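Local coordinates for protein acetyltransferase (Brucella abortus str. 2308 A, PDB 4ZBG) that probably transfers the acetyl group of bound acetyl-CoA to an amine acceptor, as a member of the GNAT family of N-acetyltransferases, at residues Thr26-Arg31 / Ser90-Arg95; Ala19-Gln24 / Gly63-His68; Ala79-Tyr84 / Asp158-Asp163. One frame throughout, in Å; residues are numbered along the deposited sequence.

Contacts 1 and 2 dock the two halves of helix 19-30 on adjacent strands of one mixed sheet: contact 2 joins Ala19-Gln24 to the start of strand 64-76, and contact 1 joins Thr26-Arg31 to the end of strand 83-91. Backbone hydrogen bonds Ser90-His68 and Leu92-Leu66 tie them together, their centres about 10 Å apart. The centre of contact 3 lies about 30 Å from both of theirs, on the opposite side of the chain's centre, where the start of strand 83-91 meets the loop Asp158-Asp163. The segments of contact 1 alternate with those of contacts 2 and 3, whereas contact 2 closes before contact 3 opens. Strand 83-91 thus spans from surface loop to acetyl-CoA site.

Contact 1: residues Thr26-Arg31 / Ser90-Arg95; sequences TEAAFR and SVLPAR. With ACO (acetyl coenzyme *a), chain B.
Ser90 and Ala29 meet methylene to methyl, CB to CB at 3.8 Å, where the last turn of helix 19-30 comes down on the end of strand 83-91. This is the dense part of the contact. Ser90 OG, anti to its own carbonyl carbon (chi1 -54°), reaches the edge of the Phe30 ring, 3.3 Å from CE2 and near the ring plane. The hydroxyl also lies against CA and CG2 of Thr26, and a water bridges Ser90 OG to Thr26 OG1, which has a second partner in Ile22 O one turn back. The buried Ser90 hydroxyl thus has a water as polar partner.

Acetyl-CoA completes the packing. Its C6P sits over the centre of one Phe30 face, 3.5 Å above the plane, and the neighbouring amide atom N4P comes to 3.4 Å from CZ. Val91 N donates to O9P of the cofactor at 3.0 Å with an N-H...O angle of 160°, while the Ala29 methyl lies beside that same oxygen. The strand backbone bonds the pantetheine arm, as in other GNAT enzymes, and here Ala29 and Phe30 of the helix pack against it.

Toward solvent the fit is slacker. The Ala28 methyl approaches Pro93 CD only to 4.3 Å and Leu92 CD2 only to 4.5 Å, and the exposed proline ring leans its CG against Ala28 O.

Beyond the two segments, Gln96-Gly101 fits the GNAT Q/R-x-x-G-x-G/A signature at the start of helix 100-114, and Gly97, Gly99 and Gly101 give backbone N-H groups to the cofactor. Helix 40-49 touches Thr26 and Phe30 through Glu40, Ile100 packs on Val91, and strand 64-76 runs antiparallel beside Ser90, pairing with it through His68.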
loop_
_atom_site.group_PDB
_atom_site.type_symbol
_atom_site.label_atom_id
_atom_site.label_comp_id
_atom_site.label_asym_id
_atom_site.label_seq_id
_atom_site.Cartn_x
_atom_site.Cartn_y
_atom_site.Cartn_z
ATOM N N THR A 26 -4.414 -8.632 6.552
ATOM C CA THR A 26 -3.544 -8.858 5.415
ATOM C C THR A 26 -3.498 -10.350 5.097
ATOM O O THR A 26 -3.663 -10.768 3.947
ATOM C CB THR A 26 -2.121 -8.352 5.718
ATOM O OG1 THR A 26 -2.170 -6.950 5.988
ATOM C CG2 THR A 26 -1.188 -8.588 4.561
ATOM N N GLU A 27 -3.288 -11.169 6.122
ATOM C CA GLU A 27 -3.151 -12.596 5.889
ATOM C C GLU A 27 -4.459 -13.224 5.433
ATOM O O GLU A 27 -4.450 -14.126 4.599
ATOM C CB GLU A 27 -2.535 -13.288 7.105
ATOM C CG GLU A 27 -1.073 -12.870 7.244
ATOM C CD GLU A 27 -0.343 -13.448 8.435
ATOM O OE1 GLU A 27 -0.974 -14.006 9.350
ATOM O OE2 GLU A 27 0.892 -13.318 8.450
ATOM N N ALA A 28 -5.587 -12.713 5.929
ATOM C CA ALA A 28 -6.891 -13.195 5.470
ATOM C C ALA A 28 -7.102 -12.848 4.002
ATOM O O ALA A 28 -7.592 -13.664 3.221
ATOM C CB ALA A 28 -8.008 -12.611 6.312
ATOM N N ALA A 29 -6.725 -11.635 3.615
ATOM C CA ALA A 29 -6.913 -11.196 2.234
ATOM C C ALA A 29 -6.072 -12.021 1.255
ATOM O O ALA A 29 -6.520 -12.345 0.154
ATOM C CB ALA A 29 -6.583 -9.718 2.104
ATOM N N PHE A 30 -4.845 -12.356 1.644
ATOM C CA PHE A 30 -3.916 -13.041 0.741
ATOM C C PHE A 30 -3.985 -14.563 0.837
ATOM O O PHE A 30 -3.433 -15.253 -0.010
ATOM C CB PHE A 30 -2.485 -12.544 0.956
ATOM C CG PHE A 30 -2.223 -11.214 0.316
ATOM C CD1 PHE A 30 -1.834 -11.140 -1.012
ATOM C CD2 PHE A 30 -2.432 -10.034 1.016
ATOM C CE1 PHE A 30 -1.617 -9.919 -1.618
ATOM C CE2 PHE A 30 -2.217 -8.807 0.410
ATOM C CZ PHE A 30 -1.807 -8.748 -0.904
ATOM N N ARG A 31 -4.670 -15.099 1.849
ATOM C CA ARG A 31 -4.693 -16.547 2.039
ATOM C C ARG A 31 -5.109 -17.338 0.788
ATOM O O ARG A 31 -4.463 -18.331 0.468
ATOM C CB ARG A 31 -5.543 -16.943 3.256
ATOM C CG ARG A 31 -5.330 -18.390 3.686
ATOM C CD ARG A 31 -5.905 -18.658 5.066
ATOM N NE ARG A 31 -5.298 -17.811 6.090
ATOM C CZ ARG A 31 -5.961 -16.895 6.790
ATOM N NH1 ARG A 31 -7.261 -16.708 6.585
ATOM N NH2 ARG A 31 -5.326 -16.165 7.697
ATOM N N SER A 90 -4.950 -4.520 1.321
ATOM C CA SER A 90 -5.713 -5.687 1.752
ATOM C C SER A 90 -7.044 -5.248 2.312
ATOM O O SER A 90 -7.094 -4.315 3.105
ATOM C CB SER A 90 -4.977 -6.414 2.889
ATOM O OG SER A 90 -3.647 -6.735 2.541
ATOM N N VAL A 91 -8.110 -5.935 1.931
ATOM C CA VAL A 91 -9.428 -5.697 2.516
ATOM C C VAL A 91 -9.991 -7.050 2.924
ATOM O O VAL A 91 -9.825 -8.026 2.197
ATOM C CB VAL A 91 -10.364 -4.950 1.529
ATOM C CG1 VAL A 91 -11.811 -4.892 2.050
ATOM C CG2 VAL A 91 -9.830 -3.546 1.260
ATOM N N LEU A 92 -10.644 -7.120 4.085
ATOM C CA LEU A 92 -11.273 -8.367 4.512
ATOM C C LEU A 92 -12.126 -8.907 3.379
ATOM O O LEU A 92 -12.927 -8.165 2.812
ATOM C CB LEU A 92 -12.175 -8.118 5.715
ATOM C CG LEU A 92 -11.494 -7.960 7.069
ATOM C CD1 LEU A 92 -12.526 -7.623 8.133
ATOM C CD2 LEU A 92 -10.734 -9.225 7.447
ATOM N N PRO A 93 -11.967 -10.200 3.053
ATOM C CA PRO A 93 -12.721 -10.756 1.929
ATOM C C PRO A 93 -14.216 -10.420 1.938
ATOM O O PRO A 93 -14.763 -10.043 0.897
ATOM C CB PRO A 93 -12.465 -12.255 2.070
ATOM C CG PRO A 93 -11.029 -12.288 2.527
ATOM C CD PRO A 93 -10.909 -11.127 3.507
ATOM N N ALA A 94 -14.870 -10.536 3.091
ATOM C CA ALA A 94 -16.302 -10.287 3.170
ATOM C C ALA A 94 -16.697 -8.855 2.824
ATOM O O ALA A 94 -17.831 -8.613 2.409
ATOM C CB ALA A 94 -16.811 -10.642 4.545
ATOM N N ARG A 95 -15.773 -7.915 3.004
ATOM C CA ARG A 95 -16.068 -6.505 2.786
ATOM C C ARG A 95 -15.468 -5.955 1.497
ATOM O O ARG A 95 -15.515 -4.755 1.271
ATOM C CB ARG A 95 -15.631 -5.665 3.990
ATOM C CG ARG A 95 -16.418 -5.954 5.277
ATOM C CD ARG A 95 -17.900 -5.576 5.168
ATOM N NE ARG A 95 -18.067 -4.134 5.017
ATOM C CZ ARG A 95 -18.225 -3.274 6.018
ATOM N NH1 ARG A 95 -18.249 -3.696 7.273
ATOM N NH2 ARG A 95 -18.357 -1.980 5.767
HETATM N N1A ACO B . -20.697 -1.152 -7.279
HETATM C C2A ACO B . -20.145 -1.838 -8.273
HETATM N N3A ACO B . -18.881 -2.222 -8.237
HETATM C C4A ACO B . -18.113 -1.920 -7.184
HETATM C C5A ACO B . -18.645 -1.208 -6.134
HETATM C C6A ACO B . -19.992 -0.825 -6.211
HETATM N N6A ACO B . -20.603 -0.077 -5.131
HETATM N N7A ACO B . -17.679 -1.039 -5.223
HETATM C C8A ACO B . -16.588 -1.620 -5.699
HETATM N N9A ACO B . -16.824 -2.163 -6.882
HETATM C C1B ACO B . -15.869 -2.886 -7.720
HETATM C C2B ACO B . -14.838 -2.154 -8.158
HETATM O O2B ACO B . -15.138 -1.380 -9.340
HETATM C C3B ACO B . -13.659 -3.293 -8.465
HETATM O O3B ACO B . -13.968 -4.010 -9.690
HETATM P P3B ACO B . -13.283 -3.649 -11.143
HETATM O O7A ACO B . -13.842 -4.667 -12.109
HETATM O O8A ACO B . -11.783 -3.768 -11.016
HETATM O O9A ACO B . -13.695 -2.238 -11.500
HETATM C C4B ACO B . -13.731 -4.120 -7.419
HETATM O O4B ACO B . -15.179 -3.948 -6.820
HETATM C C5B ACO B . -12.784 -3.838 -6.237
HETATM O O5B ACO B . -12.754 -2.457 -5.973
HETATM P P1A ACO B . -12.795 -1.873 -4.445
HETATM O O1A ACO B . -14.096 -2.172 -3.763
HETATM O O2A ACO B . -12.367 -0.434 -4.529
HETATM O O3A ACO B . -11.585 -2.645 -3.704
HETATM P P2A ACO B . -11.694 -3.743 -2.525
HETATM O O4A ACO B . -12.160 -3.103 -1.255
HETATM O O5A ACO B . -12.421 -4.970 -2.999
HETATM O O6A ACO B . -10.115 -4.050 -2.336
HETATM C CBP ACO B . -8.244 -5.398 -2.956
HETATM C CCP ACO B . -9.329 -4.432 -3.441
HETATM C CDP ACO B . -7.335 -5.722 -4.139
HETATM C CEP ACO B . -7.462 -4.708 -1.844
HETATM C CAP ACO B . -8.919 -6.664 -2.425
HETATM O OAP ACO B . -9.504 -7.343 -3.510
HETATM C C9P ACO B . -7.971 -7.620 -1.699
HETATM O O9P ACO B . -7.652 -7.475 -0.556
HETATM N N8P ACO B . -7.502 -8.724 -2.483
HETATM C C7P ACO B . -6.617 -9.727 -1.934
HETATM C C6P ACO B . -5.228 -9.165 -1.672
HETATM C C5P ACO B . -4.645 -8.536 -2.920
HETATM O O5P ACO B . -4.567 -9.127 -3.953
HETATM N N4P ACO B . -4.184 -7.184 -2.798
HETATM C C3P ACO B . -3.611 -6.508 -3.943
HETATM C C2P ACO B . -2.166 -6.941 -4.159
HETATM S S1P ACO B . -1.425 -5.891 -5.438
HETATM C C ACO B . -0.907 -4.412 -4.550
HETATM O O ACO B . -0.977 -4.364 -3.363
HETATM C CH3 ACO B . -0.398 -3.253 -5.388
HETATM O O HOH W 1 -1.970 -5.093 3.868
#

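Contact 2: residues Ala19-Gln24 / Gly63-His68; sequences AAEIRQ and GQVLGH
Glu21 and Val65 run alongside each other with their ends pointing opposite ways, the carboxylate reaching the strand backbone while CG and CD brush the valine CG2. CG is anti to the backbone N (chi1 -169°) and the chain stays extended beyond it, which carries OE2 to 2.8 Å from Val65 N. The N-H points almost straight at the oxygen but meets it from above the carboxylate plane, 57° out of it. OE2 also accepts from a water that donates to Val65 O, and OE1 from a second that donates to Gly63 O.

The 19-24 part of helix 19-30 passes over residues 64-68 of the strand at 73°, the two local axes 8.5 Å apart at their closest. Where strand 64-76 pairs antiparallel with strand 55-61, Leu66 and Gly67 both lie opposite Ala59, a classic beta bulge; the extra residue lets Val65 and His68 both point toward the helix.

On the buried side the Ile22 CG2 methyl stands over the centre of the His68 imidazole, 3.5 Å from the centroid and nearly on the normal, a CH-pi contact. The ring's NE2 is hydrogen-bonded to Ser56 OG, and Val58 packs on both residues.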
loop_
_atom_site.group_PDB
_atom_site.type_symbol
_atom_site.label_atom_id
_atom_site.label_comp_id
_atom_site.label_asym_id
_atom_site.label_seq_id
_atom_site.Cartn_x
_atom_site.Cartn_y
_atom_site.Cartn_z
ATOM N N ALA A 19 -0.965 -3.411 15.085
ATOM C CA ALA A 19 -0.089 -4.270 14.288
ATOM C C ALA A 19 -0.637 -5.685 14.098
ATOM O O ALA A 19 -0.603 -6.231 12.993
ATOM C CB ALA A 19 1.319 -4.308 14.882
ATOM N N ALA A 20 -1.146 -6.284 15.167
ATOM C CA ALA A 20 -1.631 -7.655 15.082
ATOM C C ALA A 20 -2.838 -7.731 14.170
ATOM O O ALA A 20 -2.927 -8.603 13.319
ATOM C CB ALA A 20 -1.961 -8.203 16.466
ATOM N N GLU A 21 -3.773 -6.806 14.339
ATOM C CA GLU A 21 -4.975 -6.829 13.524
ATOM C C GLU A 21 -4.705 -6.530 12.046
ATOM O O GLU A 21 -5.312 -7.135 11.158
ATOM C CB GLU A 21 -6.008 -5.866 14.073
ATOM C CG GLU A 21 -7.334 -6.066 13.426
ATOM C CD GLU A 21 -8.467 -5.466 14.209
ATOM O OE1 GLU A 21 -8.252 -5.009 15.351
ATOM O OE2 GLU A 21 -9.583 -5.473 13.686
ATOM N N ILE A 22 -3.803 -5.592 11.777
ATOM C CA ILE A 22 -3.400 -5.316 10.403
ATOM C C ILE A 22 -2.877 -6.598 9.766
ATOM O O ILE A 22 -3.206 -6.920 8.622
ATOM C CB ILE A 22 -2.341 -4.195 10.348
ATOM C CG1 ILE A 22 -2.982 -2.835 10.634
ATOM C CG2 ILE A 22 -1.608 -4.198 9.003
ATOM C CD1 ILE A 22 -1.980 -1.730 10.874
ATOM N N ARG A 23 -2.047 -7.332 10.498
ATOM C CA ARG A 23 -1.475 -8.542 9.935
ATOM C C ARG A 23 -2.536 -9.619 9.727
ATOM O O ARG A 23 -2.518 -10.331 8.735
ATOM C CB ARG A 23 -0.320 -9.056 10.791
ATOM C CG ARG A 23 0.334 -10.295 10.216
ATOM C CD ARG A 23 1.754 -10.408 10.684
ATOM N NE ARG A 23 2.370 -11.643 10.223
ATOM C CZ ARG A 23 3.667 -11.902 10.311
ATOM N NH1 ARG A 23 4.506 -10.988 10.789
ATOM N NH2 ARG A 23 4.123 -13.071 9.890
ATOM N N GLN A 24 -3.496 -9.693 10.638
ATOM C CA GLN A 24 -4.603 -10.635 10.488
ATOM C C GLN A 24 -5.430 -10.344 9.232
ATOM O O GLN A 24 -5.783 -11.252 8.481
ATOM C CB GLN A 24 -5.494 -10.583 11.726
ATOM C CG GLN A 24 -6.698 -11.504 11.685
ATOM C CD GLN A 24 -7.674 -11.243 12.825
ATOM O OE1 GLN A 24 -7.373 -10.503 13.766
ATOM N NE2 GLN A 24 -8.856 -11.843 12.737
ATOM N N GLY A 63 -14.610 -0.316 15.491
ATOM C CA GLY A 63 -13.386 -0.719 16.155
ATOM C C GLY A 63 -12.623 -1.852 15.497
ATOM O O GLY A 63 -11.613 -2.303 16.031
ATOM N N GLN A 64 -13.097 -2.307 14.339
ATOM C CA GLN A 64 -12.456 -3.395 13.602
ATOM C C GLN A 64 -11.737 -2.854 12.370
ATOM O O GLN A 64 -12.267 -1.991 11.669
ATOM C CB GLN A 64 -13.500 -4.427 13.164
ATOM C CG GLN A 64 -12.924 -5.598 12.370
ATOM C CD GLN A 64 -13.980 -6.594 11.925
ATOM O OE1 GLN A 64 -13.799 -7.813 12.032
ATOM N NE2 GLN A 64 -15.089 -6.088 11.430
ATOM N N VAL A 65 -10.534 -3.355 12.116
ATOM C CA VAL A 65 -9.821 -3.023 10.885
ATOM C C VAL A 65 -10.455 -3.792 9.736
ATOM O O VAL A 65 -10.468 -5.021 9.743
ATOM C CB VAL A 65 -8.315 -3.329 10.983
ATOM C CG1 VAL A 65 -7.642 -3.083 9.641
ATOM C CG2 VAL A 65 -7.658 -2.495 12.079
ATOM N N LEU A 66 -10.984 -3.075 8.749
ATOM C CA LEU A 66 -11.565 -3.709 7.569
ATOM C C LEU A 66 -10.581 -3.806 6.413
ATOM O O LEU A 66 -10.761 -4.618 5.515
ATOM C CB LEU A 66 -12.778 -2.924 7.087
ATOM C CG LEU A 66 -13.937 -2.743 8.058
ATOM C CD1 LEU A 66 -15.060 -2.041 7.323
ATOM C CD2 LEU A 66 -14.402 -4.082 8.619
ATOM N N GLY A 67 -9.568 -2.948 6.418
ATOM C CA GLY A 67 -8.634 -2.889 5.318
ATOM C C GLY A 67 -7.401 -2.137 5.726
ATOM O O GLY A 67 -7.418 -1.396 6.712
ATOM N N HIS A 68 -6.338 -2.328 4.956
ATOM C CA HIS A 68 -5.044 -1.752 5.260
ATOM C C HIS A 68 -4.289 -1.472 3.964
ATOM O O HIS A 68 -4.445 -2.191 2.971
ATOM C CB HIS A 68 -4.222 -2.712 6.126
ATOM C CG HIS A 68 -2.810 -2.268 6.303
ATOM N ND1 HIS A 68 -1.759 -2.825 5.605
ATOM C CD2 HIS A 68 -2.285 -1.274 7.058
ATOM C CE1 HIS A 68 -0.643 -2.200 5.937
ATOM N NE2 HIS A 68 -0.937 -1.258 6.819
HETATM O O HOH W 2 -10.063 -7.090 11.591
HETATM O O HOH W 3 -10.686 -4.742 16.867
#

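Contact 3: residues Ala79-Tyr84 / Asp158-Asp163; sequences AEKGWY and DMPQGD
A Met-aromatic contact joins Trp83 of strand 83-91 to Met159 in the loop between strands 151-154 and 164-165. Met159 lays its side chain over one face of the indole, with CB 3.5 Å from Trp83 CH2. Met159 CG stands 3.6 Å from the centroid of the six-membered ring, nearly on its normal. SD follows at 4.3 Å from that centroid. CG is anti to the backbone N (chi1 -165°), and the chain runs on extended, which takes the sulfur across toward CZ3 and CE3. Met159 CA itself lies 3.4 Å from Trp83 CZ2.

The indole projects from the mixed sheet of the acetyltransferase fold, where Val74 and Ile76 of antiparallel strand 64-76, Val121 of strand 119-122 and Ala154 of strand 151-154 also touch it; Ile76, Val121 and Cys152 touch Met159.

Pro160 extends the contact toward solvent. Its CD approaches Trp83 NE1 obliquely at 3.6 Å. The exposed Lys81 runs alongside the proline ring in the opposite sense, bent at chi3 (70°), and its CE presses on Pro160 CG at 3.5 Å, a tight carbon pair. A glycerol, probably from the crystallisation liquor, is hydrogen-bonded to Pro160 O and Gly162 O.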
loop_
_atom_site.group_PDB
_atom_site.type_symbol
_atom_site.label_atom_id
_atom_site.label_comp_id
_atom_site.label_asym_id
_atom_site.label_seq_id
_atom_site.Cartn_x
_atom_site.Cartn_y
_atom_site.Cartn_z
ATOM N N ALA A 79 19.029 5.231 -6.217
ATOM C CA ALA A 79 18.880 6.561 -5.634
ATOM C C ALA A 79 17.505 6.787 -5.022
ATOM O O ALA A 79 16.505 6.255 -5.501
ATOM C CB ALA A 79 19.151 7.622 -6.675
ATOM N N GLU A 80 17.478 7.606 -3.975
ATOM C CA GLU A 80 16.250 8.081 -3.361
ATOM C C GLU A 80 15.792 9.335 -4.104
ATOM O O GLU A 80 16.471 10.362 -4.098
ATOM C CB GLU A 80 16.506 8.372 -1.882
ATOM C CG GLU A 80 17.039 7.152 -1.134
ATOM C CD GLU A 80 17.444 7.443 0.300
ATOM O OE1 GLU A 80 17.804 8.601 0.603
ATOM O OE2 GLU A 80 17.407 6.501 1.126
ATOM N N LYS A 81 14.653 9.228 -4.775
ATOM C CA LYS A 81 14.175 10.284 -5.656
ATOM C C LYS A 81 12.727 10.669 -5.361
ATOM O O LYS A 81 12.058 11.262 -6.197
ATOM C CB LYS A 81 14.316 9.840 -7.114
ATOM C CG LYS A 81 15.723 9.377 -7.480
ATOM C CD LYS A 81 15.871 9.074 -8.972
ATOM C CE LYS A 81 15.834 10.331 -9.832
ATOM N NZ LYS A 81 16.893 11.325 -9.488
ATOM N N GLY A 82 12.241 10.324 -4.173
ATOM C CA GLY A 82 10.894 10.705 -3.786
ATOM C C GLY A 82 9.811 9.805 -4.349
ATOM O O GLY A 82 8.645 10.193 -4.400
ATOM N N TRP A 83 10.195 8.599 -4.754
ATOM C CA TRP A 83 9.254 7.621 -5.285
ATOM C C TRP A 83 8.979 6.513 -4.278
ATOM O O TRP A 83 9.872 6.100 -3.519
ATOM C CB TRP A 83 9.757 7.048 -6.616
ATOM C CG TRP A 83 9.499 7.994 -7.747
ATOM C CD1 TRP A 83 10.173 9.152 -8.030
ATOM C CD2 TRP A 83 8.455 7.890 -8.719
ATOM N NE1 TRP A 83 9.607 9.769 -9.122
ATOM C CE2 TRP A 83 8.551 9.014 -9.561
ATOM C CE3 TRP A 83 7.434 6.959 -8.949
ATOM C CZ2 TRP A 83 7.675 9.227 -10.624
ATOM C CZ3 TRP A 83 6.567 7.169 -10.005
ATOM C CH2 TRP A 83 6.697 8.293 -10.833
ATOM N N TYR A 84 7.735 6.037 -4.281
ATOM C CA TYR A 84 7.262 5.058 -3.318
ATOM C C TYR A 84 6.602 3.908 -4.049
ATOM O O TYR A 84 6.184 4.045 -5.197
ATOM C CB TYR A 84 6.302 5.731 -2.319
ATOM C CG TYR A 84 7.026 6.789 -1.516
ATOM C CD1 TYR A 84 7.157 8.091 -2.000
ATOM C CD2 TYR A 84 7.641 6.476 -0.305
ATOM C CE1 TYR A 84 7.859 9.048 -1.292
ATOM C CE2 TYR A 84 8.345 7.426 0.407
ATOM C CZ TYR A 84 8.445 8.712 -0.088
ATOM O OH TYR A 84 9.144 9.669 0.617
ATOM N N ASP A 158 7.642 12.784 -15.162
ATOM C CA ASP A 158 7.500 11.343 -15.316
ATOM C C ASP A 158 8.611 10.605 -14.592
ATOM O O ASP A 158 9.663 11.172 -14.299
ATOM C CB ASP A 158 7.466 10.942 -16.790
ATOM C CG ASP A 158 6.157 11.308 -17.458
ATOM O OD1 ASP A 158 5.104 10.795 -17.019
ATOM O OD2 ASP A 158 6.182 12.104 -18.420
ATOM N N MET A 159 8.362 9.335 -14.305
ATOM C CA MET A 159 9.285 8.538 -13.523
ATOM C C MET A 159 10.653 8.500 -14.173
ATOM O O MET A 159 10.776 8.159 -15.350
ATOM C CB MET A 159 8.761 7.121 -13.366
ATOM C CG MET A 159 9.470 6.358 -12.287
ATOM S SD MET A 159 8.831 4.694 -12.134
ATOM C CE MET A 159 9.983 4.068 -10.930
ATOM N N PRO A 160 11.690 8.863 -13.408
ATOM C CA PRO A 160 13.051 8.810 -13.940
ATOM C C PRO A 160 13.457 7.375 -14.236
ATOM O O PRO A 160 12.949 6.438 -13.622
ATOM C CB PRO A 160 13.890 9.380 -12.796
ATOM C CG PRO A 160 13.083 9.130 -11.582
ATOM C CD PRO A 160 11.664 9.290 -12.001
ATOM N N GLN A 161 14.375 7.210 -15.177
ATOM C CA GLN A 161 14.797 5.888 -15.606
ATOM C C GLN A 161 15.791 5.288 -14.624
ATOM O O GLN A 161 16.534 6.009 -13.955
ATOM C CB GLN A 161 15.426 5.965 -16.996
ATOM C CG GLN A 161 14.445 6.298 -18.101
ATOM C CD GLN A 161 13.541 5.131 -18.439
ATOM O OE1 GLN A 161 14.009 4.065 -18.843
ATOM N NE2 GLN A 161 12.239 5.322 -18.270
ATOM N N GLY A 162 15.807 3.961 -14.563
ATOM C CA GLY A 162 16.674 3.229 -13.661
ATOM C C GLY A 162 15.950 2.034 -13.077
ATOM O O GLY A 162 14.722 2.015 -13.019
ATOM N N ASP A 163 16.712 1.035 -12.649
ATOM C CA ASP A 163 16.136 -0.154 -12.039
ATOM C C ASP A 163 15.350 0.230 -10.790
ATOM O O ASP A 163 15.838 0.991 -9.957
ATOM C CB ASP A 163 17.239 -1.137 -11.653
ATOM C CG ASP A 163 17.920 -1.762 -12.856
ATOM O OD1 ASP A 163 17.393 -1.642 -13.983
ATOM O OD2 ASP A 163 18.980 -2.389 -12.665
#